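Long-range contact in alpha-Amylase (Thermotoga maritima, PDB 2B5D), which is an alpha-amylase of glycosyl hydrolase family 57, carbohydrate-active enzymes built around a parallel-stranded alpha/beta domain: residues V206-F211 against R237-S242. Sequence-based numbering, arbitrary orientation.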
ATOM      1  N   VAL A 206      31.927  10.978 -21.465  1.00 39.11           N
ATOM      2  CA  VAL A 206      31.113  11.978 -20.806  1.00 40.52           C
ATOM      3  C   VAL A 206      29.915  12.349 -21.752  1.00 41.47           C
ATOM      4  O   VAL A 206      29.906  12.011 -22.942  1.00 41.75           O
ATOM      5  CB  VAL A 206      31.952  13.247 -20.464  1.00 40.11           C
ATOM      6  CG1 VAL A 206      33.154  12.928 -19.471  1.00 40.58           C
ATOM      7  CG2 VAL A 206      32.481  13.863 -21.704  1.00 40.95           C
ATOM      8  N   ASP A 207      28.932  12.999 -21.158  1.00 41.84           N
ATOM      9  CA  ASP A 207      27.884  13.725 -21.799  1.00 42.91           C
ATOM     10  C   ASP A 207      28.475  14.933 -22.537  1.00 43.29           C
ATOM     11  O   ASP A 207      29.509  15.516 -22.114  1.00 43.08           O
ATOM     12  CB  ASP A 207      26.934  14.287 -20.738  1.00 42.61           C
ATOM     13  CG  ASP A 207      25.660  14.896 -21.347  1.00 45.92           C
ATOM     14  OD1 ASP A 207      24.929  14.149 -22.026  1.00 45.22           O
ATOM     15  OD2 ASP A 207      25.358  16.107 -21.122  1.00 47.56           O
ATOM     16  N   SER A 208      27.746  15.337 -23.592  1.00 40.65           N
ATOM     17  CA  SER A 208      28.028  16.464 -24.436  1.00 40.24           C
ATOM     18  C   SER A 208      28.204  17.734 -23.664  1.00 39.28           C
ATOM     19  O   SER A 208      29.023  18.568 -24.031  1.00 38.71           O
ATOM     20  CB  SER A 208      26.820  16.667 -25.412  1.00 40.50           C
ATOM     21  OG  SER A 208      26.738  15.528 -26.220  1.00 43.67           O
ATOM     22  N   HIS A 209      27.428  17.890 -22.602  1.00 38.73           N
ATOM     23  CA  HIS A 209      27.524  19.094 -21.770  1.00 40.58           C
ATOM     24  C   HIS A 209      28.951  19.257 -21.082  1.00 40.67           C
ATOM     25  O   HIS A 209      29.363  20.375 -20.656  1.00 40.89           O
ATOM     26  CB  HIS A 209      26.441  18.994 -20.708  1.00 39.54           C
ATOM     27  CG  HIS A 209      26.329  20.204 -19.851  1.00 43.45           C
ATOM     28  ND1 HIS A 209      26.859  20.266 -18.570  1.00 44.21           N
ATOM     29  CD2 HIS A 209      25.719  21.394 -20.068  1.00 42.36           C
ATOM     30  CE1 HIS A 209      26.593  21.454 -18.048  1.00 43.28           C
ATOM     31  NE2 HIS A 209      25.901  22.156 -18.933  1.00 45.61           N
ATOM     32  N   ALA A 210      29.655  18.139 -20.942  1.00 39.57           N
ATOM     33  CA  ALA A 210      31.005  18.164 -20.377  1.00 40.61           C
ATOM     34  C   ALA A 210      31.966  18.968 -21.252  1.00 40.89           C
ATOM     35  O   ALA A 210      32.933  19.553 -20.731  1.00 41.85           O
ATOM     36  CB  ALA A 210      31.551  16.712 -20.162  1.00 38.15           C
ATOM     37  N   PHE A 211      31.729  18.979 -22.574  1.00 42.05           N
ATOM     38  CA  PHE A 211      32.544  19.779 -23.507  1.00 40.95           C
ATOM     39  C   PHE A 211      31.923  21.149 -23.700  1.00 42.53           C
ATOM     40  O   PHE A 211      32.656  22.158 -23.759  1.00 41.61           O
ATOM     41  CB  PHE A 211      32.669  19.135 -24.871  1.00 39.93           C
ATOM     42  CG  PHE A 211      33.569  17.894 -24.936  1.00 40.54           C
ATOM     43  CD1 PHE A 211      34.100  17.484 -26.167  1.00 36.97           C
ATOM     44  CD2 PHE A 211      33.912  17.170 -23.793  1.00 37.12           C
ATOM     45  CE1 PHE A 211      34.917  16.341 -26.270  1.00 36.97           C
ATOM     46  CE2 PHE A 211      34.700  16.023 -23.872  1.00 35.14           C
ATOM     47  CZ  PHE A 211      35.218  15.607 -25.113  1.00 37.62           C
ATOM     48  N   ARG A 237      29.680  12.061 -26.045  1.00 43.86           N
ATOM     49  CA  ARG A 237      28.432  11.676 -26.765  1.00 44.39           C
ATOM     50  C   ARG A 237      28.100  12.596 -27.949  1.00 42.51           C
ATOM     51  O   ARG A 237      27.977  13.810 -27.761  1.00 41.26           O
ATOM     52  CB  ARG A 237      27.272  11.809 -25.764  1.00 44.29           C
ATOM     53  CG  ARG A 237      26.372  10.692 -25.730  1.00 48.11           C
ATOM     54  CD  ARG A 237      25.292  10.982 -24.750  1.00 52.35           C
ATOM     55  NE  ARG A 237      24.216  11.800 -25.318  1.00 57.07           N
ATOM     56  CZ  ARG A 237      23.992  13.021 -24.891  1.00 58.34           C
ATOM     57  NH1 ARG A 237      23.041  13.794 -25.395  1.00 55.09           N
ATOM     58  NH2 ARG A 237      24.791  13.461 -23.934  1.00 62.71           N
ATOM     59  N   ASP A 238      27.872  12.012 -29.119  1.00 42.14           N
ATOM     60  CA  ASP A 238      27.256  12.764 -30.260  1.00 42.37           C
ATOM     61  C   ASP A 238      25.766  12.899 -29.981  1.00 42.30           C
ATOM     62  O   ASP A 238      25.044  11.910 -29.996  1.00 41.07           O
ATOM     63  CB  ASP A 238      27.487  12.033 -31.610  1.00 41.98           C
ATOM     64  CG  ASP A 238      26.676  12.645 -32.780  1.00 43.40           C
ATOM     65  OD1 ASP A 238      26.228  13.829 -32.742  1.00 41.00           O
ATOM     66  OD2 ASP A 238      26.508  11.909 -33.750  1.00 43.22           O
ATOM     67  N   PRO A 239      25.308  14.114 -29.716  1.00 43.03           N
ATOM     68  CA  PRO A 239      23.919  14.304 -29.337  1.00 44.76           C
ATOM     69  C   PRO A 239      22.944  14.117 -30.548  1.00 46.91           C
ATOM     70  O   PRO A 239      21.738  14.000 -30.348  1.00 48.16           O
ATOM     71  CB  PRO A 239      23.886  15.771 -28.872  1.00 43.99           C
ATOM     72  CG  PRO A 239      25.081  16.436 -29.657  1.00 42.66           C
ATOM     73  CD  PRO A 239      26.057  15.380 -29.895  1.00 42.65           C
ATOM     74  N   GLU A 240      23.477  14.140 -31.766  1.00 47.11           N
ATOM     75  CA  GLU A 240      22.745  13.798 -32.972  1.00 48.03           C
ATOM     76  C   GLU A 240      22.508  12.310 -33.058  1.00 49.70           C
ATOM     77  O   GLU A 240      21.589  11.885 -33.776  1.00 49.62           O
ATOM     78  CB  GLU A 240      23.484  14.260 -34.230  1.00 46.58           C
ATOM     79  CG  GLU A 240      23.627  15.730 -34.309  1.00 46.77           C
ATOM     80  CD  GLU A 240      24.033  16.192 -35.699  1.00 50.41           C
ATOM     81  OE1 GLU A 240      24.375  17.385 -35.842  1.00 49.99           O
ATOM     82  OE2 GLU A 240      24.013  15.380 -36.644  1.00 48.72           O
ATOM     83  N   SER A 241      23.316  11.511 -32.356  1.00 49.77           N
ATOM     84  CA  SER A 241      23.028  10.085 -32.262  1.00 51.02           C
ATOM     85  C   SER A 241      22.366   9.715 -30.895  1.00 53.39           C
ATOM     86  O   SER A 241      22.621   8.668 -30.344  1.00 54.80           O
ATOM     87  CB  SER A 241      24.263   9.237 -32.547  1.00 50.51           C
ATOM     88  OG  SER A 241      24.995   9.631 -33.711  1.00 49.86           O
ATOM     89  N   SER A 242      21.511  10.585 -30.351  1.00 56.53           N
ATOM     90  CA  SER A 242      20.861  10.364 -29.042  1.00 59.23           C
ATOM     91  C   SER A 242      19.875   9.195 -28.954  1.00 60.14           C
ATOM     92  O   SER A 242      19.540   8.559 -29.954  1.00 61.00           O
ATOM     93  CB  SER A 242      20.090  11.619 -28.608  1.00 59.91           C
ATOM     94  OG  SER A 242      18.734  11.588 -29.127  1.00 64.33           O
TER
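Val206 and Arg237 meet where the parallel strands 203-206 and 233-236 of the family 57 glycosyl hydrolase domain run out, and the contact illustrates how strand pairing passes over into side-chain bonding in the loops beyond. The last backbone bond, from Arg237 N to Val206 O (3.1 Å), is nearly straight at 172°. Two residues on, Ser208 takes over: its OG, anti to the carbonyl carbon (chi1 -63°), donates to Arg237 O at 2.6 Å, tilted somewhat from the carbonyl plane. The same hydroxyl oxygen lies over one face of the Arg237 guanidinium, 3.6 Å from NH2, while Pro239 CD packs against Ser208 OG at 3.7 Å. Asp207 and Arg237 run side by side, the arginine chain bending at chi3 to bring the guanidinium alongside the carboxylate. The two form a salt bridge through Asp207 OD1 and Arg237 NH2, with the planes 12° apart, but the pair is modelled too close together for the details to be trusted. The other carboxylate oxygen, Asp207 OD2, caps the turn leading into helix 209-212 by accepting from His209 N at 3.1 Å. Trp402 makes a cation-pi contact with Arg237 and also touches Asp207, and Pro239 packs on Trp212 of the second subunit. Beyond the arginine, Asp238 opens an Asx turn beside strand 343-349 and helix 309-338.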